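PDB 2YIK: endoglucanase from Clostridium thermocellum, which probably hydrolyses cellulose as a family 9 glycoside hydrolase, cutting beta-1,4-glucosidic bonds within the polysaccharide. Local coordinates for residues 226-231 / 286-291; 307-312 / 355-360. One frame throughout, in Å; residues are numbered along the deposited sequence.

Interactions 1 and 2 offer a compact comparison of core and periphery within one mainly helical catalytic domain of glycoside hydrolase family 9. They follow one another along the chain, the first closing before the second opens, and their centres lie 23 Å apart, with nearest atoms about 11 Å from each other. Interaction 1 is a buried apolar seam between helices 216-233 and 279-293. Interaction 2, farther from the centre of the chain, joins the loop after helix 296-305 to the loop before helix 363-373, mainly through polar bonds. Helix 322-336 touches segments of both, so one helix borders the buried packing and the more peripheral loop contact.

Interaction 1: 226-231 / 286-291; sequences LAINYM and AAWLYL
Helix-on-helix packing in the (alpha/alpha)6 barrel of family 9 is exemplified by Ile228 and Trp288, which bring helices 216-233 and 279-293 together. The two short segments run in nearly the same direction, 27° apart, and their axes approach to 8.9 Å. Ile228 lays its longer branch over one face of the indole. CG1 stands 3.4 Å from the centroid of the six-membered ring of Trp288, 16° off the ring normal, a close CH-pi contact, while CD1 of Ile228 continues toward the five-membered ring and comes within 3.6 Å of Trp288 NE1. The first torsion, with CG1 anti to the carbonyl carbon (chi1 -69°), sets CG1 over the ring. Met231 takes a different approach: its CG lies 4.1 Å from Trp288 CE3, at the edge and near the indole plane. The methionine chain then bends twice, so that CE reaches CG of Leu291 at 4.1 Å, the two side chains crossing at about a right angle. At the other end of the seam a small residue lets the backbones draw close. Ala227 CB packs 3.9 Å from Trp288 CB and also touches CD2 of Leu289, and the CA atoms of Ala227 and Leu289 are 5.8 Å apart. Every touching residue is buried, and the cohesion is apolar. Beyond the pair, Trp288 meets Trp284 and Tyr139 edge-to-face. Helix 124-140 packs against both segments, Ile328 of helix 322-336 touches Trp288, and Leu289 touches Phe252 of helix 238-257.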
loop_
_atom_site.group_PDB
_atom_site.type_symbol
_atom_site.label_atom_id
_atom_site.label_comp_id
_atom_site.label_asym_id
_atom_site.label_seq_id
_atom_site.Cartn_x
_atom_site.Cartn_y
_atom_site.Cartn_z
ATOM N N LEU A 226 0.402 -9.770 4.577
ATOM C CA LEU A 226 0.032 -10.665 5.663
ATOM C C LEU A 226 1.229 -11.016 6.542
ATOM O O LEU A 226 1.080 -11.169 7.753
ATOM C CB LEU A 226 -0.620 -11.931 5.098
ATOM C CG LEU A 226 -2.025 -11.654 4.563
ATOM C CD1 LEU A 226 -2.485 -12.766 3.639
ATOM C CD2 LEU A 226 -2.969 -11.492 5.746
ATOM N N ALA A 227 2.409 -11.141 5.941
ATOM C CA ALA A 227 3.616 -11.438 6.705
ATOM C C ALA A 227 3.928 -10.221 7.579
ATOM O O ALA A 227 4.348 -10.357 8.723
ATOM C CB ALA A 227 4.782 -11.737 5.774
ATOM N N ILE A 228 3.716 -9.030 7.029
ATOM C CA ILE A 228 3.937 -7.792 7.769
ATOM C C ILE A 228 2.914 -7.705 8.909
ATOM O O ILE A 228 3.235 -7.231 10.000
ATOM C CB ILE A 228 3.793 -6.561 6.836
ATOM C CG1 ILE A 228 4.961 -6.547 5.841
ATOM C CG2 ILE A 228 3.745 -5.261 7.652
ATOM C CD1 ILE A 228 4.806 -5.569 4.718
ATOM N N ASN A 229 1.693 -8.176 8.651
ATOM C CA ASN A 229 0.629 -8.152 9.651
ATOM C C ASN A 229 1.068 -9.016 10.834
ATOM O O ASN A 229 0.849 -8.663 11.995
ATOM C CB ASN A 229 -0.680 -8.693 9.063
ATOM C CG ASN A 229 -1.912 -8.073 9.705
ATOM O OD1 ASN A 229 -2.933 -8.742 9.900
ATOM N ND2 ASN A 229 -1.830 -6.789 10.022
ATOM N N TYR A 230 1.688 -10.154 10.531
ATOM C CA TYR A 230 2.181 -11.030 11.578
ATOM C C TYR A 230 3.211 -10.253 12.394
ATOM O O TYR A 230 3.140 -10.216 13.626
ATOM C CB TYR A 230 2.839 -12.279 10.987
ATOM C CG TYR A 230 3.765 -12.974 11.958
ATOM C CD1 TYR A 230 3.276 -13.845 12.933
ATOM C CD2 TYR A 230 5.134 -12.708 11.944
ATOM C CE1 TYR A 230 4.138 -14.440 13.871
ATOM C CE2 TYR A 230 5.996 -13.288 12.872
ATOM C CZ TYR A 230 5.494 -14.151 13.827
ATOM O OH TYR A 230 6.366 -14.730 14.718
ATOM N N MET A 231 4.164 -9.629 11.705
ATOM C CA MET A 231 5.214 -8.865 12.373
ATOM C C MET A 231 4.648 -7.779 13.282
ATOM O O MET A 231 5.188 -7.514 14.354
ATOM C CB MET A 231 6.158 -8.214 11.352
ATOM C CG MET A 231 7.046 -9.170 10.562
ATOM S SD MET A 231 8.077 -10.264 11.565
ATOM C CE MET A 231 9.286 -9.139 12.239
ATOM N N ALA A 286 9.011 -12.731 0.120
ATOM C CA ALA A 286 10.030 -13.657 0.605
ATOM C C ALA A 286 10.869 -13.038 1.718
ATOM O O ALA A 286 11.130 -13.682 2.735
ATOM C CB ALA A 286 10.935 -14.101 -0.550
ATOM N N ALA A 287 11.288 -11.791 1.523
ATOM C CA ALA A 287 12.095 -11.101 2.526
ATOM C C ALA A 287 11.325 -10.968 3.835
ATOM O O ALA A 287 11.869 -11.217 4.904
ATOM C CB ALA A 287 12.505 -9.719 2.023
ATOM N N TRP A 288 10.062 -10.560 3.748
ATOM C CA TRP A 288 9.245 -10.407 4.945
ATOM C C TRP A 288 8.981 -11.744 5.624
ATOM O O TRP A 288 8.916 -11.819 6.852
ATOM C CB TRP A 288 7.914 -9.734 4.614
ATOM C CG TRP A 288 8.024 -8.247 4.497
ATOM C CD1 TRP A 288 8.043 -7.509 3.347
ATOM C CD2 TRP A 288 8.151 -7.315 5.579
ATOM N NE1 TRP A 288 8.168 -6.172 3.645
ATOM C CE2 TRP A 288 8.235 -6.024 5.001
ATOM C CE3 TRP A 288 8.191 -7.443 6.973
ATOM C CZ2 TRP A 288 8.365 -4.869 5.784
ATOM C CZ3 TRP A 288 8.320 -6.291 7.748
ATOM C CH2 TRP A 288 8.402 -5.021 7.149
ATOM N N LEU A 289 8.817 -12.793 4.826
ATOM C CA LEU A 289 8.580 -14.113 5.386
ATOM C C LEU A 289 9.826 -14.643 6.094
ATOM O O LEU A 289 9.713 -15.393 7.062
ATOM C CB LEU A 289 8.117 -15.085 4.296
ATOM C CG LEU A 289 6.625 -14.939 3.967
ATOM C CD1 LEU A 289 6.303 -15.617 2.656
ATOM C CD2 LEU A 289 5.790 -15.524 5.106
ATOM N N TYR A 290 11.013 -14.252 5.628
ATOM C CA TYR A 290 12.224 -14.714 6.297
ATOM C C TYR A 290 12.300 -13.976 7.624
ATOM O O TYR A 290 12.641 -14.558 8.653
ATOM C CB TYR A 290 13.488 -14.421 5.488
ATOM C CG TYR A 290 14.745 -14.868 6.212
ATOM C CD1 TYR A 290 15.140 -16.211 6.215
ATOM C CD2 TYR A 290 15.504 -13.962 6.957
ATOM C CE1 TYR A 290 16.257 -16.637 6.946
ATOM C CE2 TYR A 290 16.615 -14.375 7.687
ATOM C CZ TYR A 290 16.987 -15.712 7.677
ATOM O OH TYR A 290 18.094 -16.104 8.396
ATOM N N LEU A 291 11.961 -12.689 7.593
ATOM C CA LEU A 291 11.976 -11.860 8.791
ATOM C C LEU A 291 11.020 -12.453 9.831
ATOM O O LEU A 291 11.314 -12.469 11.025
ATOM C CB LEU A 291 11.560 -10.429 8.423
ATOM C CG LEU A 291 12.064 -9.238 9.247
ATOM C CD1 LEU A 291 13.570 -9.330 9.443
ATOM C CD2 LEU A 291 11.698 -7.933 8.527
#

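Interaction 2: 307-312 / 355-360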
loop_
_atom_site.group_PDB
_atom_site.type_symbol
_atom_site.label_atom_id
_atom_site.label_comp_id
_atom_site.label_asym_id
_atom_site.label_seq_id
_atom_site.Cartn_x
_atom_site.Cartn_y
_atom_site.Cartn_z
ATOM N N ASP A 307 16.968 -8.438 -7.830
ATOM C CA ASP A 307 17.709 -7.645 -8.812
ATOM C C ASP A 307 18.427 -6.548 -8.024
ATOM O O ASP A 307 17.848 -5.511 -7.707
ATOM C CB ASP A 307 16.732 -7.031 -9.830
ATOM C CG ASP A 307 17.438 -6.259 -10.948
ATOM O OD1 ASP A 307 18.674 -6.075 -10.870
ATOM O OD2 ASP A 307 16.749 -5.831 -11.902
ATOM N N TYR A 308 19.690 -6.800 -7.700
ATOM C CA TYR A 308 20.512 -5.868 -6.930
ATOM C C TYR A 308 20.656 -4.520 -7.626
ATOM O O TYR A 308 20.924 -3.510 -6.984
ATOM C CB TYR A 308 21.899 -6.488 -6.715
ATOM C CG TYR A 308 22.846 -5.716 -5.823
ATOM C CD1 TYR A 308 22.714 -5.741 -4.434
ATOM C CD2 TYR A 308 23.911 -4.996 -6.371
ATOM C CE1 TYR A 308 23.624 -5.076 -3.613
ATOM C CE2 TYR A 308 24.819 -4.328 -5.563
ATOM C CZ TYR A 308 24.672 -4.375 -4.186
ATOM O OH TYR A 308 25.582 -3.737 -3.378
ATOM N N TYR A 309 20.471 -4.516 -8.942
ATOM C CA TYR A 309 20.611 -3.299 -9.737
ATOM C C TYR A 309 19.348 -2.449 -9.836
ATOM O O TYR A 309 19.405 -1.307 -10.275
ATOM C CB TYR A 309 21.095 -3.665 -11.150
ATOM C CG TYR A 309 22.324 -4.549 -11.126
ATOM C CD1 TYR A 309 23.473 -4.150 -10.437
ATOM C CD2 TYR A 309 22.316 -5.817 -11.721
ATOM C CE1 TYR A 309 24.592 -4.994 -10.329
ATOM C CE2 TYR A 309 23.427 -6.673 -11.617
ATOM C CZ TYR A 309 24.560 -6.256 -10.917
ATOM O OH TYR A 309 25.643 -7.109 -10.787
ATOM N N ALA A 310 18.218 -2.993 -9.397
ATOM C CA ALA A 310 16.942 -2.288 -9.491
ATOM C C ALA A 310 16.610 -1.174 -8.486
ATOM O O ALA A 310 16.117 -0.116 -8.876
ATOM C CB ALA A 310 15.800 -3.307 -9.510
ATOM N N PRO A 311 16.880 -1.382 -7.188
ATOM C CA PRO A 311 16.541 -0.323 -6.234
ATOM C C PRO A 311 16.766 1.150 -6.580
ATOM O O PRO A 311 15.857 1.958 -6.451
ATOM C CB PRO A 311 17.306 -0.736 -4.978
ATOM C CG PRO A 311 17.262 -2.229 -5.039
ATOM C CD PRO A 311 17.583 -2.490 -6.509
ATOM N N PRO A 312 17.970 1.510 -7.051
ATOM C CA PRO A 312 18.266 2.917 -7.387
ATOM C C PRO A 312 17.523 3.550 -8.550
ATOM O O PRO A 312 17.455 4.782 -8.663
ATOM C CB PRO A 312 19.776 2.911 -7.652
ATOM C CG PRO A 312 20.262 1.585 -7.128
ATOM C CD PRO A 312 19.121 0.643 -7.357
ATOM N N GLN A 355 32.057 -14.268 -7.114
ATOM C CA GLN A 355 32.200 -14.129 -5.668
ATOM C C GLN A 355 32.922 -12.853 -5.268
ATOM O O GLN A 355 32.783 -12.379 -4.137
ATOM C CB GLN A 355 32.939 -15.337 -5.087
ATOM C CG GLN A 355 32.056 -16.561 -4.912
ATOM C CD GLN A 355 30.999 -16.358 -3.840
ATOM O OE1 GLN A 355 31.320 -16.134 -2.672
ATOM N NE2 GLN A 355 29.733 -16.432 -4.233
ATOM N N TRP A 356 33.688 -12.287 -6.191
ATOM C CA TRP A 356 34.420 -11.068 -5.881
ATOM C C TRP A 356 33.650 -9.799 -6.207
ATOM O O TRP A 356 34.159 -8.702 -6.003
ATOM C CB TRP A 356 35.783 -11.064 -6.588
ATOM C CG TRP A 356 35.709 -11.192 -8.073
ATOM C CD1 TRP A 356 35.659 -10.176 -8.985
ATOM C CD2 TRP A 356 35.709 -12.414 -8.825
ATOM N NE1 TRP A 356 35.634 -10.691 -10.261
ATOM C CE2 TRP A 356 35.662 -12.051 -10.191
ATOM C CE3 TRP A 356 35.741 -13.765 -8.475
ATOM C CZ2 TRP A 356 35.656 -13.016 -11.211
ATOM C CZ3 TRP A 356 35.735 -14.714 -9.486
ATOM C CH2 TRP A 356 35.691 -14.334 -10.841
ATOM N N GLU A 357 32.428 -9.931 -6.720
ATOM C CA GLU A 357 31.644 -8.732 -6.999
ATOM C C GLU A 357 31.286 -8.128 -5.638
ATOM O O GLU A 357 31.005 -8.867 -4.693
ATOM C CB GLU A 357 30.360 -9.066 -7.766
ATOM C CG GLU A 357 29.403 -7.874 -7.822
ATOM C CD GLU A 357 28.388 -7.954 -8.949
ATOM O OE1 GLU A 357 28.438 -8.924 -9.738
ATOM O OE2 GLU A 357 27.536 -7.034 -9.044
ATOM N N GLN A 358 31.308 -6.800 -5.521
ATOM C CA GLN A 358 30.979 -6.181 -4.241
ATOM C C GLN A 358 29.470 -6.106 -4.021
ATOM O O GLN A 358 28.724 -5.621 -4.874
ATOM C CB GLN A 358 31.562 -4.772 -4.128
ATOM C CG GLN A 358 31.628 -4.284 -2.674
ATOM C CD GLN A 358 31.388 -2.789 -2.533
ATOM O OE1 GLN A 358 30.233 -2.322 -2.498
ATOM N NE2 GLN A 358 32.477 -2.019 -2.463
ATOM N N ILE A 359 29.038 -6.617 -2.875
ATOM C CA ILE A 359 27.634 -6.619 -2.497
ATOM C C ILE A 359 27.506 -6.088 -1.078
ATOM O O ILE A 359 28.118 -6.623 -0.147
ATOM C CB ILE A 359 27.012 -8.047 -2.520
ATOM C CG1 ILE A 359 26.843 -8.536 -3.959
ATOM C CG2 ILE A 359 25.658 -8.043 -1.833
ATOM C CD1 ILE A 359 28.155 -8.781 -4.632
ATOM N N ASP A 360 26.733 -5.019 -0.933
ATOM C CA ASP A 360 26.451 -4.409 0.358
ATOM C C ASP A 360 24.958 -4.157 0.265
ATOM O O ASP A 360 24.504 -3.316 -0.513
ATOM C CB ASP A 360 27.229 -3.098 0.541
ATOM C CG ASP A 360 26.871 -2.372 1.842
ATOM O OD1 ASP A 360 25.743 -2.534 2.356
ATOM O OD2 ASP A 360 27.721 -1.611 2.351
HETATM O O HOH W 1 27.569 -2.678 -4.591
#
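Two successive tyrosines, Tyr308 and Tyr309, leave one turn by different first torsions and meet different parts of 355-360. In Tyr308, CG is anti to the backbone N (chi1 -174°); in Tyr309, CG sits beside the backbone N instead (chi1 -52°). The hydroxyl of Tyr308 ends at the backbone of Ile359 and Asp360, that of Tyr309 at the carboxylate of Glu357. Both residues occupy the middle of a type I beta turn from Asp307 to Ala310, reinforced by an Asx turn in which Tyr309 N donates to Asp307 OD1 over 3.1 Å, from above the carboxylate plane. The buried Tyr308 carries its hydroxyl to the main chain. Asp360 N donates to Tyr308 OH at 3.0 Å in a nearly straight bond (177°), and a water lies 2.6 Å from the same OH, in the plane of the ring at its edge. That water donates to Gln358 O at 3.2 Å and, weakly, to Gln358 OE1. On the ring itself, CE1 of Tyr308 lies 4.0 Å from CG2 of Ile359. Tyr309 and Glu357 meet tip to tip, ring and carboxylate nearly coplanar: Tyr309 OH donates over 2.6 Å to Glu357 OE2, which accepts on its syn lone pair, the side of the other carboxylate oxygen. Nearby, Ile359 packs on Glu344, a calcium ligand, and Asp360 OD1 accepts from Trp362 N ahead of helix 363-373. The two phenols thus play different chemical roles. One serves as acceptor for a loop amide and is linked through water to a carbonyl, while the other donates a short bond to Glu357, which is consistent with an ionised carboxylate.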